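Local coordinates for uncharacterized protein MJ0690 (Methanocaldococcus jannaschii, PDB 3K32) that is of unknown function but is predicted to be a subunit of a tRNA methyltransferase and has a nucleotide-binding-like fold of the HUP clan, at residues B[153-158]-B[195-200]; B[47-52]-B[165-170]; B[94-99]-B[127-132]. All coordinates share one frame; numbering follows the deposited sequence.

Interaction 1 of 3, residues B[153-158]-B[195-200]; sequences FFILEE and RVVGLK
Strands 154-158 and 195-199 run antiparallel, 155° apart in direction, and a classic beta bulge interrupts their pairing where Val-197 and Gly-198 both face Ile-155. Ile-155 O accepts from Val-197 N at 2.8 Å and, weakly, from Gly-198 N, while Ile-155 N donates back to Gly-198 O. Beyond the bulge, Glu-157 and Arg-195 exchange bonds in both directions. At the other end, Lys-200 N meets Phe-153 O at 2.6 Å in an almost straight bond (177°).

The example illustrates how one inserted residue shifts the register yet leaves an apolar face continuous. That face carries Phe-154, Leu-156, Val-196 and Leu-199. The Phe-154 ring, its CG anti to the carbonyl carbon (chi1 -53°), lies between Val-196 CG2, offset toward the rim of one face, and Phe-153 CB, over the centre of the other. Leu-199 runs alongside it, CD2 3.6 Å from Phe-154 CE1. Across the sheet, Ile-155 CG2 packs 3.4 Å from Val-197 CG1, which holds the crowded rotamer position. Lys-200 crosses Ile-155 at about a right angle and bonds through NZ to Ser-151 O.

Helix 17-28, which begins within an SGGKDS sequence like that of PP-loop ATPases, packs against this two-stranded sheet: Phe-154 rests on Ser-20 and Leu-21, and Phe-153 touches Val-24 of the same helix and Leu-29 of the second subunit.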
ATOM      1  N   PHE B 153      -3.985  -3.180  16.898  1.00 40.01           N
ATOM      2  CA  PHE B 153      -5.166  -2.319  16.944  1.00 36.99           C
ATOM      3  C   PHE B 153      -6.393  -3.007  17.535  1.00 37.09           C
ATOM      4  O   PHE B 153      -7.198  -2.376  18.216  1.00 34.53           O
ATOM      5  CB  PHE B 153      -5.506  -1.787  15.549  1.00 36.84           C
ATOM      6  CG  PHE B 153      -4.709  -0.585  15.146  1.00 34.51           C
ATOM      7  CD1 PHE B 153      -5.182   0.682  15.390  1.00 44.90           C
ATOM      8  CD2 PHE B 153      -3.488  -0.726  14.521  1.00 40.66           C
ATOM      9  CE1 PHE B 153      -4.450   1.785  15.013  1.00 56.39           C
ATOM     10  CE2 PHE B 153      -2.749   0.373  14.147  1.00 44.74           C
ATOM     11  CZ  PHE B 153      -3.229   1.629  14.390  1.00 53.17           C
ATOM     12  N   PHE B 154      -6.536  -4.302  17.282  1.00 34.49           N
ATOM     13  CA  PHE B 154      -7.807  -4.952  17.564  1.00 31.27           C
ATOM     14  C   PHE B 154      -7.765  -6.063  18.592  1.00 36.02           C
ATOM     15  O   PHE B 154      -6.772  -6.777  18.734  1.00 48.57           O
ATOM     16  CB  PHE B 154      -8.432  -5.478  16.275  1.00 26.57           C
ATOM     17  CG  PHE B 154      -8.549  -4.441  15.185  1.00 23.09           C
ATOM     18  CD1 PHE B 154      -9.362  -3.333  15.347  1.00 20.13           C
ATOM     19  CD2 PHE B 154      -7.863  -4.596  13.984  1.00 21.10           C
ATOM     20  CE1 PHE B 154      -9.467  -2.379  14.338  1.00 28.43           C
ATOM     21  CE2 PHE B 154      -7.972  -3.653  12.961  1.00 26.56           C
ATOM     22  CZ  PHE B 154      -8.771  -2.538  13.138  1.00 28.08           C
ATOM     23  N   ILE B 155      -8.864  -6.187  19.325  1.00 31.00           N
ATOM     24  CA  ILE B 155      -9.125  -7.396  20.074  1.00 25.84           C
ATOM     25  C   ILE B 155      -9.732  -8.393  19.097  1.00 29.53           C
ATOM     26  O   ILE B 155     -10.655  -8.055  18.334  1.00 26.09           O
ATOM     27  CB  ILE B 155     -10.083  -7.136  21.227  1.00 35.80           C
ATOM     28  CG1 ILE B 155      -9.527  -6.013  22.097  1.00 37.54           C
ATOM     29  CG2 ILE B 155     -10.237  -8.393  22.078  1.00 32.96           C
ATOM     30  CD1 ILE B 155      -8.248  -6.399  22.781  1.00 30.73           C
ATOM     31  N   LEU B 156      -9.201  -9.610  19.095  1.00 29.71           N
ATOM     32  CA  LEU B 156      -9.569 -10.584  18.070  1.00 38.55           C
ATOM     33  C   LEU B 156     -10.102 -11.911  18.617  1.00 44.67           C
ATOM     34  O   LEU B 156      -9.799 -12.305  19.751  1.00 38.37           O
ATOM     35  CB  LEU B 156      -8.373 -10.842  17.159  1.00 37.87           C
ATOM     36  CG  LEU B 156      -7.819  -9.605  16.457  1.00 38.75           C
ATOM     37  CD1 LEU B 156      -6.509  -9.942  15.727  1.00 31.55           C
ATOM     38  CD2 LEU B 156      -8.869  -9.034  15.506  1.00 33.77           C
ATOM     39  N   GLU B 157     -10.889 -12.602  17.795  1.00 44.69           N
ATOM     40  CA  GLU B 157     -11.422 -13.906  18.167  1.00 52.35           C
ATOM     41  C   GLU B 157     -11.743 -14.708  16.927  1.00 53.53           C
ATOM     42  O   GLU B 157     -12.129 -14.133  15.920  1.00 47.07           O
ATOM     43  CB  GLU B 157     -12.687 -13.738  18.989  1.00 58.98           C
ATOM     44  CG  GLU B 157     -12.863 -14.790  20.049  1.00 69.28           C
ATOM     45  CD  GLU B 157     -14.188 -14.660  20.758  1.00 79.67           C
ATOM     46  OE1 GLU B 157     -14.205 -14.768  22.003  1.00 86.92           O
ATOM     47  OE2 GLU B 157     -15.207 -14.437  20.067  1.00 80.40           O
ATOM     48  N   GLU B 158     -11.605 -16.033  17.003  1.00 63.89           N
ATOM     49  CA  GLU B 158     -11.872 -16.899  15.846  1.00 77.83           C
ATOM     50  C   GLU B 158     -13.348 -17.342  15.697  1.00 81.51           C
ATOM     51  O   GLU B 158     -14.004 -17.700  16.675  1.00 77.71           O
ATOM     52  CB  GLU B 158     -10.939 -18.122  15.851  1.00 85.59           C
ATOM     53  CG  GLU B 158     -11.531 -19.384  16.495  1.00 94.25           C
ATOM     54  CD  GLU B 158     -11.695 -20.545  15.511  1.00 98.68           C
ATOM     55  OE1 GLU B 158     -12.706 -20.567  14.774  1.00 99.19           O
ATOM     56  OE2 GLU B 158     -10.820 -21.440  15.479  1.00 98.83           O
ATOM     57  N   ARG B 195     -12.848 -12.566  14.115  1.00 52.38           N
ATOM     58  CA  ARG B 195     -13.745 -11.456  14.404  1.00 49.08           C
ATOM     59  C   ARG B 195     -13.007 -10.324  15.124  1.00 39.82           C
ATOM     60  O   ARG B 195     -12.324 -10.546  16.126  1.00 38.70           O
ATOM     61  CB  ARG B 195     -14.933 -11.944  15.243  1.00 44.76           C
ATOM     62  CG  ARG B 195     -15.986 -10.890  15.530  1.00 54.70           C
ATOM     63  CD  ARG B 195     -17.202 -11.495  16.227  1.00 66.85           C
ATOM     64  NE  ARG B 195     -17.765 -12.594  15.442  1.00 85.36           N
ATOM     65  CZ  ARG B 195     -18.784 -13.361  15.829  1.00 95.83           C
ATOM     66  NH1 ARG B 195     -19.368 -13.151  17.004  1.00104.27           N
ATOM     67  NH2 ARG B 195     -19.221 -14.339  15.038  1.00 88.96           N
ATOM     68  N   VAL B 196     -13.132  -9.117  14.585  1.00 29.93           N
ATOM     69  CA  VAL B 196     -12.745  -7.934  15.321  1.00 39.24           C
ATOM     70  C   VAL B 196     -13.781  -7.758  16.410  1.00 39.18           C
ATOM     71  O   VAL B 196     -14.937  -7.435  16.130  1.00 36.22           O
ATOM     72  CB  VAL B 196     -12.748  -6.671  14.430  1.00 38.84           C
ATOM     73  CG1 VAL B 196     -12.693  -5.419  15.287  1.00 27.78           C
ATOM     74  CG2 VAL B 196     -11.580  -6.702  13.454  1.00 39.48           C
ATOM     75  N   VAL B 197     -13.384  -7.993  17.651  1.00 39.58           N
ATOM     76  CA  VAL B 197     -14.324  -7.812  18.747  1.00 48.10           C
ATOM     77  C   VAL B 197     -14.202  -6.432  19.408  1.00 45.86           C
ATOM     78  O   VAL B 197     -15.172  -5.899  19.935  1.00 36.87           O
ATOM     79  CB  VAL B 197     -14.244  -8.954  19.775  1.00 50.27           C
ATOM     80  CG1 VAL B 197     -12.806  -9.277  20.104  1.00 53.63           C
ATOM     81  CG2 VAL B 197     -15.039  -8.605  21.030  1.00 55.69           C
ATOM     82  N   GLY B 198     -13.021  -5.834  19.346  1.00 48.35           N
ATOM     83  CA  GLY B 198     -12.849  -4.526  19.934  1.00 38.35           C
ATOM     84  C   GLY B 198     -11.582  -3.835  19.521  1.00 38.91           C
ATOM     85  O   GLY B 198     -10.789  -4.365  18.731  1.00 44.71           O
ATOM     86  N   LEU B 199     -11.396  -2.641  20.071  1.00 29.15           N
ATOM     87  CA  LEU B 199     -10.211  -1.827  19.802  1.00 29.70           C
ATOM     88  C   LEU B 199      -9.232  -1.850  20.960  1.00 32.77           C
ATOM     89  O   LEU B 199      -9.631  -1.722  22.112  1.00 35.91           O
ATOM     90  CB  LEU B 199     -10.623  -0.393  19.579  1.00 19.39           C
ATOM     91  CG  LEU B 199     -11.335  -0.167  18.265  1.00 32.98           C
ATOM     92  CD1 LEU B 199     -12.036   1.181  18.283  1.00 31.53           C
ATOM     93  CD2 LEU B 199     -10.295  -0.242  17.156  1.00 40.16           C
ATOM     94  N   LYS B 200      -7.946  -1.985  20.658  1.00 36.00           N
ATOM     95  CA  LYS B 200      -6.938  -1.951  21.716  1.00 39.37           C
ATOM     96  C   LYS B 200      -6.520  -0.537  22.081  1.00 43.46           C
ATOM     97  O   LYS B 200      -5.851  -0.335  23.087  1.00 51.43           O
ATOM     98  CB  LYS B 200      -5.735  -2.809  21.357  1.00 32.66           C
ATOM     99  CG  LYS B 200      -6.098  -4.280  21.388  1.00 41.54           C
ATOM    100  CD  LYS B 200      -5.082  -5.155  20.703  1.00 42.49           C
ATOM    101  CE  LYS B 200      -4.286  -5.945  21.699  1.00 32.62           C
ATOM    102  NZ  LYS B 200      -3.929  -7.266  21.111  1.00 38.41           N
TER
HETATM  103  O   HOH W   1      -4.870  -9.449  19.354  1.00 35.85           O

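Interaction 2 of 3, residues B[47-52]-B[165-170]; sequences KLAEET and LSSDYE
With OG anti to its own carbonyl carbon (chi1 -75°), Ser-167 extends its hydroxyl into the first turn of helix 47-56, where the helix backbone puts Leu-48 CB beside that oxygen; CG anti to the backbone N (chi1 -166°) only directs the rest of the leucine. The helix is the crossover of a beta-alpha-beta unit joining parallel strands 32-39 and 59-64, and the loop that meets it leads directly into helix 169-180. The principle illustrated is that amides at a helix start, lacking partners one turn earlier, can be met from elsewhere in the chain. Ala-49 N donates to Ser-167 OG at 3.0 Å, with 159° at the hydrogen, and the same hydroxyl bonds to Ser-45 O; held by two bonds, it would probably be polarised by the helix start. A water performs the corresponding task one residue earlier, accepting from Leu-48 N and donating to Leu-165 O at 2.6 Å. Methyl and methylene groups pack around these bonds: Ala-49 CB lies 3.6 Å from Ser-167 CB, and Leu-48 CB is 3.4 Å from Ser-167 OG. Phe-13 and His-60 touch Ala-49.

Along the loop, Asp-168 is the N-cap of helix 169-180, its OD1 accepting a weak bond from Glu-170 N. Its other oxygen, Asp-168 OD2, takes a bond of 2.9 Å from Ser-166 OG, which arrives from above the carboxylate plane.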
ATOM      1  N   LYS B  47     -24.442  -8.632   7.569  1.00 46.90           N
ATOM      2  CA  LYS B  47     -24.649  -8.365   8.986  1.00 49.44           C
ATOM      3  C   LYS B  47     -23.322  -8.168   9.757  1.00 40.77           C
ATOM      4  O   LYS B  47     -23.196  -7.252  10.565  1.00 36.52           O
ATOM      5  CB  LYS B  47     -25.568  -9.431   9.604  1.00 40.54           C
ATOM      6  CG  LYS B  47     -24.958 -10.249  10.720  1.00 51.96           C
ATOM      7  CD  LYS B  47     -25.335  -9.685  12.082  1.00 63.18           C
ATOM      8  CE  LYS B  47     -26.846  -9.713  12.310  1.00 70.78           C
ATOM      9  NZ  LYS B  47     -27.244  -9.038  13.581  1.00 68.89           N
ATOM     10  N   LEU B  48     -22.329  -9.002   9.474  1.00 36.92           N
ATOM     11  CA  LEU B  48     -21.044  -8.926  10.168  1.00 43.15           C
ATOM     12  C   LEU B  48     -20.366  -7.553   9.999  1.00 40.86           C
ATOM     13  O   LEU B  48     -19.953  -6.909  10.970  1.00 33.05           O
ATOM     14  CB  LEU B  48     -20.121 -10.048   9.672  1.00 43.74           C
ATOM     15  CG  LEU B  48     -18.838 -10.407  10.444  1.00 52.34           C
ATOM     16  CD1 LEU B  48     -17.583  -9.917   9.717  1.00 56.93           C
ATOM     17  CD2 LEU B  48     -18.872  -9.907  11.886  1.00 38.87           C
ATOM     18  N   ALA B  49     -20.253  -7.117   8.753  1.00 36.12           N
ATOM     19  CA  ALA B  49     -19.621  -5.851   8.448  1.00 29.41           C
ATOM     20  C   ALA B  49     -20.293  -4.710   9.218  1.00 29.45           C
ATOM     21  O   ALA B  49     -19.624  -3.777   9.673  1.00 29.38           O
ATOM     22  CB  ALA B  49     -19.660  -5.600   6.955  1.00 22.04           C
ATOM     23  N   GLU B  50     -21.613  -4.799   9.364  1.00 29.89           N
ATOM     24  CA  GLU B  50     -22.394  -3.790  10.085  1.00 36.32           C
ATOM     25  C   GLU B  50     -21.957  -3.641  11.529  1.00 32.38           C
ATOM     26  O   GLU B  50     -21.584  -2.547  11.970  1.00 34.03           O
ATOM     27  CB  GLU B  50     -23.887  -4.116  10.050  1.00 38.17           C
ATOM     28  CG  GLU B  50     -24.645  -3.396   8.958  1.00 51.17           C
ATOM     29  CD  GLU B  50     -26.157  -3.420   9.170  1.00 54.75           C
ATOM     30  OE1 GLU B  50     -26.754  -4.519   9.083  1.00 54.35           O
ATOM     31  OE2 GLU B  50     -26.742  -2.331   9.408  1.00 45.63           O
ATOM     32  N   GLU B  51     -22.018  -4.748  12.259  1.00 27.88           N
ATOM     33  CA  GLU B  51     -21.594  -4.780  13.647  1.00 37.71           C
ATOM     34  C   GLU B  51     -20.177  -4.222  13.791  1.00 41.18           C
ATOM     35  O   GLU B  51     -19.898  -3.445  14.703  1.00 48.83           O
ATOM     36  CB  GLU B  51     -21.663  -6.213  14.180  1.00 43.65           C
ATOM     37  CG  GLU B  51     -23.037  -6.858  14.032  1.00 56.33           C
ATOM     38  CD  GLU B  51     -23.047  -8.344  14.398  1.00 72.32           C
ATOM     39  OE1 GLU B  51     -21.956  -8.921  14.617  1.00 77.59           O
ATOM     40  OE2 GLU B  51     -24.149  -8.933  14.469  1.00 72.09           O
ATOM     41  N   THR B  52     -19.290  -4.606  12.875  1.00 32.41           N
ATOM     42  CA  THR B  52     -17.904  -4.178  12.953  1.00 32.56           C
ATOM     43  C   THR B  52     -17.715  -2.678  12.769  1.00 32.16           C
ATOM     44  O   THR B  52     -16.888  -2.075  13.456  1.00 29.28           O
ATOM     45  CB  THR B  52     -17.010  -4.918  11.968  1.00 27.58           C
ATOM     46  OG1 THR B  52     -17.162  -6.325  12.160  1.00 29.69           O
ATOM     47  CG2 THR B  52     -15.560  -4.529  12.211  1.00 19.61           C
ATOM     48  N   LEU B 165     -21.645 -15.678   9.003  1.00 83.49           N
ATOM     49  CA  LEU B 165     -21.441 -15.457   7.583  1.00 75.58           C
ATOM     50  C   LEU B 165     -20.501 -14.266   7.396  1.00 76.97           C
ATOM     51  O   LEU B 165     -20.769 -13.171   7.902  1.00 74.64           O
ATOM     52  CB  LEU B 165     -22.786 -15.163   6.903  1.00 70.20           C
ATOM     53  CG  LEU B 165     -23.913 -16.205   6.773  1.00 63.03           C
ATOM     54  CD1 LEU B 165     -23.818 -16.966   5.450  1.00 51.73           C
ATOM     55  CD2 LEU B 165     -24.010 -17.170   7.968  1.00 65.42           C
ATOM     56  N   SER B 166     -19.398 -14.479   6.682  1.00 73.85           N
ATOM     57  CA  SER B 166     -18.489 -13.384   6.349  1.00 68.22           C
ATOM     58  C   SER B 166     -19.195 -12.400   5.409  1.00 58.03           C
ATOM     59  O   SER B 166     -20.199 -12.749   4.786  1.00 53.43           O
ATOM     60  CB  SER B 166     -17.205 -13.915   5.718  1.00 66.99           C
ATOM     61  OG  SER B 166     -16.275 -12.868   5.537  1.00 69.52           O
ATOM     62  N   SER B 167     -18.689 -11.171   5.316  1.00 48.11           N
ATOM     63  CA  SER B 167     -19.417 -10.128   4.589  1.00 41.31           C
ATOM     64  C   SER B 167     -18.828  -9.763   3.226  1.00 45.18           C
ATOM     65  O   SER B 167     -19.152  -8.717   2.672  1.00 51.61           O
ATOM     66  CB  SER B 167     -19.617  -8.866   5.448  1.00 36.22           C
ATOM     67  OG  SER B 167     -20.624  -9.037   6.435  1.00 34.14           O
ATOM     68  N   ASP B 168     -17.972 -10.622   2.683  1.00 40.22           N
ATOM     69  CA  ASP B 168     -17.540 -10.461   1.295  1.00 45.73           C
ATOM     70  C   ASP B 168     -18.429 -11.282   0.349  1.00 40.45           C
ATOM     71  O   ASP B 168     -19.344 -11.982   0.793  1.00 52.63           O
ATOM     72  CB  ASP B 168     -16.079 -10.872   1.145  1.00 48.58           C
ATOM     73  CG  ASP B 168     -15.762 -12.137   1.909  1.00 59.16           C
ATOM     74  OD1 ASP B 168     -16.104 -13.238   1.412  1.00 53.76           O
ATOM     75  OD2 ASP B 168     -15.196 -12.024   3.020  1.00 67.39           O
ATOM     76  N   TYR B 169     -18.134 -11.201  -0.945  1.00 29.21           N
ATOM     77  CA  TYR B 169     -18.931 -11.836  -1.995  1.00 36.00           C
ATOM     78  C   TYR B 169     -19.156 -13.342  -1.804  1.00 41.23           C
ATOM     79  O   TYR B 169     -20.191 -13.895  -2.202  1.00 37.73           O
ATOM     80  CB  TYR B 169     -18.268 -11.620  -3.349  1.00 27.81           C
ATOM     81  CG  TYR B 169     -17.756 -10.228  -3.577  1.00 28.35           C
ATOM     82  CD1 TYR B 169     -18.563  -9.113  -3.373  1.00 27.68           C
ATOM     83  CD2 TYR B 169     -16.465 -10.026  -4.024  1.00 34.84           C
ATOM     84  CE1 TYR B 169     -18.078  -7.833  -3.607  1.00 31.51           C
ATOM     85  CE2 TYR B 169     -15.976  -8.759  -4.270  1.00 26.84           C
ATOM     86  CZ  TYR B 169     -16.771  -7.672  -4.058  1.00 29.49           C
ATOM     87  OH  TYR B 169     -16.238  -6.431  -4.293  1.00 30.16           O
ATOM     88  N   GLU B 170     -18.165 -13.995  -1.214  1.00 36.28           N
ATOM     89  CA  GLU B 170     -18.217 -15.421  -0.946  1.00 44.40           C
ATOM     90  C   GLU B 170     -19.615 -15.942  -0.551  1.00 42.80           C
ATOM     91  O   GLU B 170     -20.249 -16.666  -1.312  1.00 40.11           O
ATOM     92  CB  GLU B 170     -17.190 -15.754   0.134  1.00 52.44           C
ATOM     93  CG  GLU B 170     -16.369 -16.983  -0.157  1.00 57.27           C
ATOM     94  CD  GLU B 170     -14.973 -16.912   0.437  1.00 57.65           C
ATOM     95  OE1 GLU B 170     -14.061 -16.365  -0.234  1.00 43.71           O
ATOM     96  OE2 GLU B 170     -14.790 -17.412   1.570  1.00 64.83           O
TER
HETATM   97  O   HOH W   2     -22.738 -11.443   7.967  1.00 28.70           O

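Interaction 3 of 3, residues B[94-99]-B[127-132]; sequences VLEILA and EMRKNI
A salt-bridge network joins the C-terminal ends of helices 84-98 and 120-130, each of which leads into one of two neighbouring parallel strands, 104-106 and 133-135; helix 120-130 is itself the crossover between these strands. The contact exemplifies the bidentate carboxylate-guanidinium pair. Glu-96, bent at chi2 (-69°), brings its carboxylate to the edge of the Arg-129 guanidinium, the two planes only 16° apart. The grip is end-on: Arg-129 NH1 donates to Glu-96 OE1 at 3.1 Å, and Arg-129 NH2 to Glu-96 OE2 at 2.7 Å, each oxygen using its syn lone pair. Arg-129 NE is in turn held by Ser-125 OG, which helps fix the plane of the group.

Lys-130, also bent at chi2, crosses Glu-96 at about a right angle and adds a second cation, its NZ 3.6 Å from Glu-96 OE1; the same amine pairs with Asp-100 OD1. Two positive groups so close would be expected to keep the glutamate ionised. An alanine in place of Glu-96 removes the carboxylate that Arg-129 and Lys-130 share, and would probably loosen the hold between the two helix ends, leaving the Lys-130 to Asp-100 bridge and the packing at Ala-99.

That packing centres on Ala-99, whose CB lies 3.7 Å from Lys-130 CG. Ile-132, which also touches Leu-105 of strand 104-106, presses its CD1 against Ala-99, 3.3 Å from CB and 3.0 Å from O.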
ATOM      1  N   VAL B  94     -18.059  -4.548  -9.414  1.00 19.57           N
ATOM      2  CA  VAL B  94     -18.407  -3.630  -8.346  1.00 32.12           C
ATOM      3  C   VAL B  94     -17.683  -2.271  -8.493  1.00 32.51           C
ATOM      4  O   VAL B  94     -18.313  -1.215  -8.462  1.00 34.21           O
ATOM      5  CB  VAL B  94     -18.178  -4.271  -6.976  1.00 36.03           C
ATOM      6  CG1 VAL B  94     -18.250  -3.223  -5.878  1.00 27.92           C
ATOM      7  CG2 VAL B  94     -19.204  -5.402  -6.756  1.00 28.71           C
ATOM      8  N   LEU B  95     -16.373  -2.284  -8.695  1.00 35.37           N
ATOM      9  CA  LEU B  95     -15.657  -1.017  -8.869  1.00 32.45           C
ATOM     10  C   LEU B  95     -16.185  -0.111 -10.009  1.00 26.42           C
ATOM     11  O   LEU B  95     -16.369   1.095  -9.806  1.00 22.02           O
ATOM     12  CB  LEU B  95     -14.143  -1.245  -8.955  1.00 35.24           C
ATOM     13  CG  LEU B  95     -13.495  -1.623  -7.607  1.00 30.67           C
ATOM     14  CD1 LEU B  95     -12.038  -2.058  -7.759  1.00 33.11           C
ATOM     15  CD2 LEU B  95     -13.579  -0.487  -6.626  1.00 12.60           C
ATOM     16  N   GLU B  96     -16.447  -0.683 -11.185  1.00 29.99           N
ATOM     17  CA  GLU B  96     -16.986   0.095 -12.317  1.00 33.36           C
ATOM     18  C   GLU B  96     -18.288   0.785 -11.954  1.00 38.21           C
ATOM     19  O   GLU B  96     -18.488   1.958 -12.272  1.00 45.27           O
ATOM     20  CB  GLU B  96     -17.270  -0.777 -13.543  1.00 20.82           C
ATOM     21  CG  GLU B  96     -16.068  -1.379 -14.196  1.00 30.35           C
ATOM     22  CD  GLU B  96     -15.197  -0.360 -14.889  1.00 36.22           C
ATOM     23  OE1 GLU B  96     -15.735   0.514 -15.598  1.00 32.51           O
ATOM     24  OE2 GLU B  96     -13.964  -0.445 -14.729  1.00 46.90           O
ATOM     25  N   ILE B  97     -19.182   0.033 -11.319  1.00 32.52           N
ATOM     26  CA  ILE B  97     -20.476   0.559 -10.907  1.00 31.73           C
ATOM     27  C   ILE B  97     -20.319   1.647  -9.852  1.00 21.91           C
ATOM     28  O   ILE B  97     -20.890   2.722  -9.971  1.00 29.02           O
ATOM     29  CB  ILE B  97     -21.389  -0.558 -10.355  1.00 32.98           C
ATOM     30  CG1 ILE B  97     -21.694  -1.598 -11.446  1.00 32.26           C
ATOM     31  CG2 ILE B  97     -22.676   0.032  -9.802  1.00 21.05           C
ATOM     32  CD1 ILE B  97     -22.539  -2.770 -10.961  1.00 26.72           C
ATOM     33  N   LEU B  98     -19.543   1.360  -8.819  1.00 18.50           N
ATOM     34  CA  LEU B  98     -19.371   2.304  -7.726  1.00 26.60           C
ATOM     35  C   LEU B  98     -18.624   3.552  -8.170  1.00 25.58           C
ATOM     36  O   LEU B  98     -18.843   4.635  -7.641  1.00 37.26           O
ATOM     37  CB  LEU B  98     -18.668   1.631  -6.543  1.00 35.31           C
ATOM     38  CG  LEU B  98     -19.581   0.787  -5.641  1.00 40.86           C
ATOM     39  CD1 LEU B  98     -20.683   1.637  -5.099  1.00 43.36           C
ATOM     40  CD2 LEU B  98     -20.201  -0.361  -6.409  1.00 51.83           C
ATOM     41  N   ALA B  99     -17.764   3.404  -9.168  1.00 32.22           N
ATOM     42  CA  ALA B  99     -17.003   4.541  -9.692  1.00 37.68           C
ATOM     43  C   ALA B  99     -17.849   5.603 -10.404  1.00 29.29           C
ATOM     44  O   ALA B  99     -17.353   6.667 -10.732  1.00 36.76           O
ATOM     45  CB  ALA B  99     -15.876   4.060 -10.597  1.00 37.30           C
ATOM     46  N   GLU B 127      -9.240   4.965 -13.248  1.00 22.79           N
ATOM     47  CA  GLU B 127      -9.164   6.338 -12.764  1.00 29.80           C
ATOM     48  C   GLU B 127      -9.378   7.382 -13.862  1.00 32.79           C
ATOM     49  O   GLU B 127      -9.972   8.434 -13.632  1.00 31.62           O
ATOM     50  CB  GLU B 127      -7.829   6.591 -12.084  1.00 19.45           C
ATOM     51  CG  GLU B 127      -7.591   5.758 -10.867  1.00 19.96           C
ATOM     52  CD  GLU B 127      -6.541   6.395  -9.993  1.00 35.74           C
ATOM     53  OE1 GLU B 127      -5.820   7.261 -10.519  1.00 48.03           O
ATOM     54  OE2 GLU B 127      -6.441   6.061  -8.793  1.00 39.05           O
HETATM   55  N   MSE B 128      -8.884   7.099 -15.057  1.00 32.98           N
HETATM   56  CA  MSE B 128      -9.000   8.061 -16.135  1.00 27.83           C
HETATM   57  C   MSE B 128     -10.385   8.061 -16.774  1.00 30.25           C
HETATM   58  O   MSE B 128     -10.886   9.110 -17.176  1.00 37.23           O
HETATM   59  CB  MSE B 128      -7.924   7.827 -17.193  1.00 28.39           C
HETATM   60  CG  MSE B 128      -8.133   8.684 -18.437  1.00 42.93           C
HETATM   61 SE   MSE B 128      -6.811   8.348 -19.810  0.60132.18          SE
HETATM   62  CE  MSE B 128      -5.207   8.696 -18.740  1.00 68.57           C
ATOM     63  N   ARG B 129     -10.999   6.885 -16.864  1.00 27.55           N
ATOM     64  CA  ARG B 129     -12.298   6.752 -17.502  1.00 28.48           C
ATOM     65  C   ARG B 129     -13.394   7.301 -16.610  1.00 34.76           C
ATOM     66  O   ARG B 129     -14.391   7.844 -17.087  1.00 38.23           O
ATOM     67  CB  ARG B 129     -12.596   5.291 -17.832  1.00 27.66           C
ATOM     68  CG  ARG B 129     -11.838   4.747 -19.044  1.00 29.77           C
ATOM     69  CD  ARG B 129     -12.265   3.314 -19.381  1.00 21.94           C
ATOM     70  NE  ARG B 129     -11.980   2.387 -18.289  1.00 32.23           N
ATOM     71  CZ  ARG B 129     -12.906   1.849 -17.499  1.00 34.39           C
ATOM     72  NH1 ARG B 129     -14.187   2.131 -17.681  1.00 33.38           N
ATOM     73  NH2 ARG B 129     -12.554   1.028 -16.525  1.00 31.84           N
ATOM     74  N   LYS B 130     -13.212   7.154 -15.308  1.00 22.74           N
ATOM     75  CA  LYS B 130     -14.269   7.505 -14.375  1.00 26.48           C
ATOM     76  C   LYS B 130     -13.938   8.795 -13.653  1.00 25.94           C
ATOM     77  O   LYS B 130     -14.741   9.301 -12.880  1.00 29.66           O
ATOM     78  CB  LYS B 130     -14.466   6.379 -13.364  1.00 29.52           C
ATOM     79  CG  LYS B 130     -14.746   5.039 -14.005  1.00 23.51           C
ATOM     80  CD  LYS B 130     -16.157   4.944 -14.515  1.00 25.15           C
ATOM     81  CE  LYS B 130     -16.510   3.495 -14.885  1.00 32.30           C
ATOM     82  NZ  LYS B 130     -17.887   3.363 -15.440  1.00 33.24           N
ATOM     83  N   ASN B 131     -12.757   9.333 -13.930  1.00 21.48           N
ATOM     84  CA  ASN B 131     -12.278  10.519 -13.240  1.00 26.71           C
ATOM     85  C   ASN B 131     -12.352  10.340 -11.749  1.00 27.71           C
ATOM     86  O   ASN B 131     -12.998  11.109 -11.049  1.00 29.12           O
ATOM     87  CB  ASN B 131     -13.083  11.748 -13.613  1.00 29.54           C
ATOM     88  CG  ASN B 131     -12.538  12.979 -12.969  1.00 24.23           C
ATOM     89  OD1 ASN B 131     -11.363  13.039 -12.663  1.00 31.23           O
ATOM     90  ND2 ASN B 131     -13.385  13.955 -12.733  1.00 24.88           N
ATOM     91  N   ILE B 132     -11.663   9.319 -11.270  1.00 33.53           N
ATOM     92  CA  ILE B 132     -11.824   8.875  -9.906  1.00 29.66           C
ATOM     93  C   ILE B 132     -10.474   8.560  -9.257  1.00 25.58           C
ATOM     94  O   ILE B 132      -9.468   8.336  -9.954  1.00 26.44           O
ATOM     95  CB  ILE B 132     -12.761   7.650  -9.907  1.00 29.31           C
ATOM     96  CG1 ILE B 132     -14.111   8.020  -9.310  1.00 36.12           C
ATOM     97  CG2 ILE B 132     -12.137   6.445  -9.242  1.00 13.30           C
ATOM     98  CD1 ILE B 132     -14.900   6.811  -8.972  1.00 51.49           C
TER

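The three contacts span the fold, with interaction 2 bridging the other two. Interactions 1 and 2 have centres 15 Å apart and touch where Val-196 CB packs 4.2 Å from Thr-52 CG2; the chain runs from strand 154-159 of the first through a loop into helix 169-180 of the second. Interaction 3 lies across the chain's centre from both, its centre 24 Å from that of interaction 2, yet Tyr-169 OH comes 4.0 Å from Val-94 CB. Interactions 1 and 3 never meet, their nearest atoms about 20 Å apart. If the SGGKDS loop binds a nucleotide, as in PP-loop relatives, interaction 1 packs on the helix that begins within it.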